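Local coordinates for uncharacterized protein Tm1679 (Thermotoga maritima, PDB 3H3E), which binds a zinc ion through a metallo-beta-lactamase fold and is probably a metal-dependent enzyme, though its substrate and reaction are not established, at residues Pro62-Ile67 with Gly83-Leu88; Gly77-Ser82 with Asn108-Tyr113. The protein carries 2 engineered substitutions. All coordinates share one frame; numbering follows the deposited sequence.

Interaction 1. Residues Pro62-Ile67 with Gly83-Leu88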
loop_
_atom_site.group_PDB
_atom_site.type_symbol
_atom_site.label_atom_id
_atom_site.label_comp_id
_atom_site.label_asym_id
_atom_site.label_seq_id
_atom_site.Cartn_x
_atom_site.Cartn_y
_atom_site.Cartn_z
ATOM N N PRO A 62 5.662 3.643 -15.520
ATOM C CA PRO A 62 7.039 4.087 -15.359
ATOM C C PRO A 62 7.963 2.905 -15.106
ATOM O O PRO A 62 7.531 1.772 -14.900
ATOM C CB PRO A 62 6.976 4.965 -14.109
ATOM C CG PRO A 62 5.551 4.807 -13.555
ATOM C CD PRO A 62 4.946 3.650 -14.240
ATOM N N LYS A 63 9.249 3.192 -15.117
ATOM C CA LYS A 63 10.254 2.181 -14.914
ATOM C C LYS A 63 10.136 1.555 -13.531
ATOM O O LYS A 63 10.329 0.347 -13.374
ATOM C CB LYS A 63 11.635 2.813 -15.087
ATOM C CG LYS A 63 12.772 1.907 -14.722
ATOM C CD LYS A 63 14.078 2.675 -14.728
ATOM C CE LYS A 63 13.905 4.049 -14.114
ATOM N NZ LYS A 63 15.208 4.550 -13.613
ATOM N N ASP A 64 9.834 2.381 -12.529
ATOM C CA ASP A 64 9.939 1.959 -11.131
ATOM C C ASP A 64 8.626 1.477 -10.557
ATOM O O ASP A 64 7.630 2.200 -10.535
ATOM C CB ASP A 64 10.489 3.084 -10.247
ATOM C CG ASP A 64 11.947 3.398 -10.527
ATOM O OD1 ASP A 64 12.810 2.508 -10.382
ATOM O OD2 ASP A 64 12.241 4.554 -10.869
ATOM N N VAL A 65 8.641 0.244 -10.076
ATOM C CA VAL A 65 7.491 -0.329 -9.397
ATOM C C VAL A 65 7.874 -0.670 -7.964
ATOM O O VAL A 65 8.854 -1.374 -7.734
ATOM C CB VAL A 65 7.029 -1.599 -10.106
ATOM C CG1 VAL A 65 5.790 -2.169 -9.420
ATOM C CG2 VAL A 65 6.798 -1.307 -11.592
ATOM N N LEU A 66 7.111 -0.151 -7.005
ATOM C CA LEU A 66 7.375 -0.392 -5.594
ATOM C C LEU A 66 6.391 -1.401 -5.067
ATOM O O LEU A 66 5.213 -1.339 -5.391
ATOM C CB LEU A 66 7.224 0.892 -4.792
ATOM C CG LEU A 66 7.716 2.156 -5.462
ATOM C CD1 LEU A 66 7.399 3.316 -4.572
ATOM C CD2 LEU A 66 9.207 2.076 -5.738
ATOM N N ILE A 67 6.870 -2.312 -4.232
ATOM C CA ILE A 67 6.025 -3.362 -3.696
ATOM C C ILE A 67 5.861 -3.198 -2.195
ATOM O O ILE A 67 6.838 -3.275 -1.450
ATOM C CB ILE A 67 6.623 -4.732 -3.977
ATOM C CG1 ILE A 67 6.685 -4.969 -5.484
ATOM C CG2 ILE A 67 5.779 -5.794 -3.339
ATOM C CD1 ILE A 67 5.324 -4.926 -6.160
ATOM N N GLY A 83 11.292 -5.841 -17.426
ATOM C CA GLY A 83 12.243 -4.750 -17.480
ATOM C C GLY A 83 12.030 -3.642 -16.473
ATOM O O GLY A 83 12.699 -2.619 -16.527
ATOM N N LYS A 84 11.090 -3.826 -15.557
ATOM C CA LYS A 84 10.877 -2.839 -14.509
ATOM C C LYS A 84 11.960 -2.983 -13.455
ATOM O O LYS A 84 12.612 -4.016 -13.362
ATOM C CB LYS A 84 9.495 -3.006 -13.870
ATOM C CG LYS A 84 8.341 -2.963 -14.866
ATOM C CD LYS A 84 8.131 -1.578 -15.455
ATOM C CE LYS A 84 7.265 -1.643 -16.687
ATOM N NZ LYS A 84 7.032 -0.315 -17.311
ATOM N N ARG A 85 12.153 -1.929 -12.678
ATOM C CA ARG A 85 13.002 -1.968 -11.508
ATOM C C ARG A 85 12.078 -2.106 -10.311
ATOM O O ARG A 85 11.332 -1.190 -9.974
ATOM C CB ARG A 85 13.760 -0.664 -11.418
ATOM C CG ARG A 85 14.807 -0.608 -10.360
ATOM C CD ARG A 85 15.198 0.818 -10.231
ATOM N NE ARG A 85 16.555 0.987 -9.749
ATOM C CZ ARG A 85 17.118 2.172 -9.570
ATOM N NH1 ARG A 85 16.428 3.280 -9.841
ATOM N NH2 ARG A 85 18.362 2.243 -9.120
ATOM N N VAL A 86 12.104 -3.274 -9.688
ATOM C CA VAL A 86 11.146 -3.592 -8.640
ATOM C C VAL A 86 11.764 -3.391 -7.281
ATOM O O VAL A 86 12.730 -4.067 -6.929
ATOM C CB VAL A 86 10.667 -5.039 -8.732
ATOM C CG1 VAL A 86 9.718 -5.326 -7.589
ATOM C CG2 VAL A 86 10.018 -5.296 -10.078
ATOM N N TRP A 87 11.205 -2.447 -6.530
ATOM C CA TRP A 87 11.702 -2.112 -5.206
ATOM C C TRP A 87 10.961 -2.922 -4.170
ATOM O O TRP A 87 9.801 -2.641 -3.893
ATOM C CB TRP A 87 11.451 -0.644 -4.922
ATOM C CG TRP A 87 12.177 0.281 -5.822
ATOM C CD1 TRP A 87 11.977 0.441 -7.146
ATOM C CD2 TRP A 87 13.216 1.196 -5.456
ATOM N NE1 TRP A 87 12.831 1.390 -7.646
ATOM C CE2 TRP A 87 13.600 1.876 -6.621
ATOM C CE3 TRP A 87 13.864 1.499 -4.256
ATOM C CZ2 TRP A 87 14.603 2.848 -6.629
ATOM C CZ3 TRP A 87 14.866 2.467 -4.265
ATOM C CH2 TRP A 87 15.223 3.125 -5.445
ATOM N N LEU A 88 11.630 -3.920 -3.603
ATOM C CA LEU A 88 11.035 -4.748 -2.574
ATOM C C LEU A 88 11.993 -4.982 -1.414
ATOM O O LEU A 88 13.208 -4.870 -1.568
ATOM C CB LEU A 88 10.594 -6.087 -3.158
ATOM C CG LEU A 88 11.661 -7.036 -3.705
ATOM C CD1 LEU A 88 11.110 -8.437 -3.777
ATOM C CD2 LEU A 88 12.153 -6.588 -5.069
#

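Interaction 2. Residues Gly77-Ser82 with Asn108-Tyr113. Engineered in segment 108-113: Tyr112 (natural residue Lys), Tyr113 (natural residue Lys).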
loop_
_atom_site.group_PDB
_atom_site.type_symbol
_atom_site.label_atom_id
_atom_site.label_comp_id
_atom_site.label_asym_id
_atom_site.label_seq_id
_atom_site.Cartn_x
_atom_site.Cartn_y
_atom_site.Cartn_z
ATOM N N GLY A 77 0.543 -8.674 -10.497
ATOM C CA GLY A 77 0.588 -8.098 -11.821
ATOM C C GLY A 77 1.999 -7.914 -12.336
ATOM O O GLY A 77 2.197 -7.529 -13.479
ATOM N N LEU A 78 2.989 -8.167 -11.491
ATOM C CA LEU A 78 4.377 -8.124 -11.938
ATOM C C LEU A 78 4.639 -9.226 -12.953
ATOM O O LEU A 78 5.576 -9.159 -13.739
ATOM C CB LEU A 78 5.321 -8.295 -10.759
ATOM C CG LEU A 78 5.632 -7.030 -9.978
ATOM C CD1 LEU A 78 6.381 -7.392 -8.716
ATOM C CD2 LEU A 78 6.446 -6.102 -10.848
ATOM N N LEU A 79 3.803 -10.250 -12.915
ATOM C CA LEU A 79 3.874 -11.335 -13.875
ATOM C C LEU A 79 3.555 -10.851 -15.271
ATOM O O LEU A 79 3.725 -11.589 -16.231
ATOM C CB LEU A 79 2.894 -12.440 -13.490
ATOM C CG LEU A 79 3.192 -13.052 -12.121
ATOM C CD1 LEU A 79 2.222 -14.188 -11.818
ATOM C CD2 LEU A 79 4.621 -13.530 -12.083
ATOM N N TYR A 80 3.079 -9.617 -15.375
ATOM C CA TYR A 80 2.678 -9.048 -16.653
ATOM C C TYR A 80 3.610 -7.931 -17.091
ATOM O O TYR A 80 3.363 -7.271 -18.094
ATOM C CB TYR A 80 1.239 -8.520 -16.574
ATOM C CG TYR A 80 0.230 -9.607 -16.325
ATOM C CD1 TYR A 80 -0.482 -10.180 -17.384
ATOM C CD2 TYR A 80 0.005 -10.093 -15.039
ATOM C CE1 TYR A 80 -1.402 -11.198 -17.168
ATOM C CE2 TYR A 80 -0.916 -11.114 -14.810
ATOM C CZ TYR A 80 -1.609 -11.662 -15.881
ATOM O OH TYR A 80 -2.520 -12.657 -15.663
ATOM N N LEU A 81 4.676 -7.714 -16.325
ATOM C CA LEU A 81 5.662 -6.693 -16.654
ATOM C C LEU A 81 7.035 -7.312 -16.884
ATOM O O LEU A 81 7.341 -8.372 -16.338
ATOM C CB LEU A 81 5.739 -5.639 -15.550
ATOM C CG LEU A 81 4.442 -4.890 -15.231
ATOM C CD1 LEU A 81 4.643 -4.010 -14.018
ATOM C CD2 LEU A 81 3.943 -4.073 -16.436
ATOM N N SER A 82 7.836 -6.650 -17.718
ATOM C CA SER A 82 9.224 -6.996 -17.928
ATOM C C SER A 82 10.051 -5.710 -17.873
ATOM O O SER A 82 9.583 -4.624 -18.230
ATOM C CB SER A 82 9.429 -7.664 -19.292
ATOM O OG SER A 82 8.471 -8.664 -19.574
ATOM N N ASN A 108 10.568 -15.982 -8.441
ATOM C CA ASN A 108 11.510 -16.616 -9.355
ATOM C C ASN A 108 11.255 -16.124 -10.755
ATOM O O ASN A 108 12.182 -15.855 -11.512
ATOM C CB ASN A 108 11.383 -18.135 -9.320
ATOM C CG ASN A 108 11.836 -18.721 -8.013
ATOM O OD1 ASN A 108 12.898 -18.365 -7.488
ATOM N ND2 ASN A 108 11.031 -19.628 -7.466
ATOM N N GLU A 109 9.979 -16.008 -11.087
ATOM C CA GLU A 109 9.571 -15.556 -12.396
ATOM C C GLU A 109 9.702 -14.049 -12.505
ATOM O O GLU A 109 10.180 -13.518 -13.500
ATOM C CB GLU A 109 8.130 -15.976 -12.653
ATOM C CG GLU A 109 7.679 -15.750 -14.071
ATOM C CD GLU A 109 6.836 -16.893 -14.594
ATOM O OE1 GLU A 109 7.093 -18.046 -14.181
ATOM O OE2 GLU A 109 5.925 -16.636 -15.417
ATOM N N VAL A 110 9.270 -13.361 -11.465
ATOM C CA VAL A 110 9.267 -11.907 -11.457
ATOM C C VAL A 110 10.668 -11.345 -11.626
ATOM O O VAL A 110 10.873 -10.376 -12.335
ATOM C CB VAL A 110 8.637 -11.366 -10.147
ATOM C CG1 VAL A 110 8.887 -9.872 -9.995
ATOM C CG2 VAL A 110 7.148 -11.684 -10.111
ATOM N N LEU A 111 11.631 -11.966 -10.970
ATOM C CA LEU A 111 13.005 -11.481 -10.978
ATOM C C LEU A 111 13.800 -11.991 -12.194
ATOM O O LEU A 111 14.922 -11.541 -12.459
ATOM C CB LEU A 111 13.687 -11.837 -9.652
ATOM C CG LEU A 111 13.062 -11.199 -8.396
ATOM C CD1 LEU A 111 13.866 -11.536 -7.159
ATOM C CD2 LEU A 111 12.898 -9.676 -8.520
ATOM N N TYR A 112 13.198 -12.920 -12.929
ATOM C CA TYR A 112 13.695 -13.353 -14.218
ATOM C C TYR A 112 13.501 -12.250 -15.245
ATOM O O TYR A 112 14.444 -11.851 -15.919
ATOM C CB TYR A 112 12.942 -14.602 -14.674
ATOM C CG TYR A 112 13.450 -15.177 -15.987
ATOM C CD1 TYR A 112 14.615 -15.930 -16.026
ATOM C CD2 TYR A 112 12.768 -14.969 -17.184
ATOM C CE1 TYR A 112 15.092 -16.453 -17.202
ATOM C CE2 TYR A 112 13.237 -15.496 -18.367
ATOM C CZ TYR A 112 14.406 -16.242 -18.368
ATOM O OH TYR A 112 14.913 -16.784 -19.528
ATOM N N TYR A 113 12.267 -11.762 -15.342
ATOM C CA TYR A 113 11.859 -10.776 -16.342
ATOM C C TYR A 113 12.117 -9.337 -15.932
ATOM O O TYR A 113 12.157 -8.425 -16.769
ATOM C CB TYR A 113 10.373 -10.930 -16.631
ATOM C CG TYR A 113 10.037 -12.235 -17.273
ATOM C CD1 TYR A 113 10.391 -12.488 -18.589
ATOM C CD2 TYR A 113 9.380 -13.228 -16.564
ATOM C CE1 TYR A 113 10.097 -13.689 -19.186
ATOM C CE2 TYR A 113 9.072 -14.438 -17.158
ATOM C CZ TYR A 113 9.437 -14.664 -18.475
ATOM O OH TYR A 113 9.139 -15.867 -19.075
#

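Interaction 1. Residues Pro62-Ile67 with Gly83-Leu88
Four backbone hydrogen bonds lace Pro62-Ile67 to Gly83-Leu88, where the axes of strands 64-66 and 85-88 run in the same sense, within 4.7 Å and at 23° to each other. Val65 uses both of its backbone polar groups on the same neighbour: Val65 N donates to Arg85 O at 3.1 Å, and Val65 O accepts from Trp87 N at 2.9 Å, nearly along the C=O axis. Arg85 N to Lys63 O and Ile67 N to Trp87 O extend the pattern at its two ends.

Trp87 can be followed outward. Its CB lies 3.6 Å from Leu66 CD2. CG stands beside the backbone N (chi1 -64°), so the indole runs alongside Leu66, and CG and CD1 take the same methyl over one face; Leu66 CD2 is 3.8 Å from the centroid of the five-membered ring, a CH-pi contact. At the ring edge NE1 donates to Asp64 OD1 over 3.0 Å, almost straight at 170°, in the indole plane but from above the carboxylate plane. Farther out, CZ2 lies over one face of the Arg85 guanidinium, offset toward its rim. Asp64 OD1 also forms a long salt bridge with Arg85 NH1 (3.7 Å).

On the face of Val65 and Val86, Ile67 CG1 packs on Val86 CG1. Joined through helix 72-75, strands 64-66 and 85-89 form a parallel beta-alpha-beta unit of the metallo-beta-lactamase fold, with zinc ligands His69 and His71 following the first strand.

Interaction 2. Residues Gly77-Ser82 with Asn108-Tyr113
The turn that leads out of helix 72-75 toward strand 85-89 of the metallo-beta-lactamase fold packs here against the short helix 107-113. Gly77-Tyr80 is a 3-10 segment, marked by the Tyr80 N to Gly77 O hydrogen bond of 3.0 Å, and the next bond, from Leu81 N to Leu78 O, continues the tight winding. Its meeting with the helix is mainly apolar.

Val110 is the central side chain. With CG1 anti to the backbone N (chi1 168°), its two methyls part between two leucines: CG1 meets Leu78 CD1 at 3.8 Å, while CG2 touches Leu79 CD2 at 3.7 Å. Leu78 CB lies close to both methyls, 3.9 Å from Val110 CG2 and slightly farther from CG1. Each leucine crosses the valine at about a right angle, so the contacts are made by methyl tips and a CB instead of by chains lying along one another. Leu78 and Val110 are buried, whereas Leu79 sits at the exposed border, where its CD2 also approaches Glu109 CG.

Farther along, the segments close up at Ser82 and Tyr113, where Ser82 CA is 3.5 Å from Tyr113 O. Tyr113, an engineered residue, sets its CB near Leu81 O while its ring leads away; that ring is covered on one face by CD2 of Tyr112, also engineered. Asn114 ND2 hydrogen-bonds both Leu81 O and Val110 O, bridging the two backbones. This is loop-to-helix packing at the periphery of the fold, joining two connections that precede parallel strands 85-89 and 115-119.

Interaction 1 is pairing inside a sheet, with buried apolar residues and a more polar end at Lys63, Asp64 and Arg85; interaction 2 lies farther from the chain centre and has four exposed residues among its seven touching ones. Their segments alternate along the chain, and the centres of interactions 1 and 2 are about 10 Å apart. Regular backbone hydrogen bonds set the register of 62-67 with 83-88, whereas apolar methyl contacts dominate 77-82 with 108-113. Leu78 belongs to both environments: its CD1 meets Ile67 CD1 and its CD2 meets Val86 CG2, each at 3.7 Å. A probable hydrogen bond between Gly83 N and Tyr113 O (2.8 Å) joins the helix end to the strand entry.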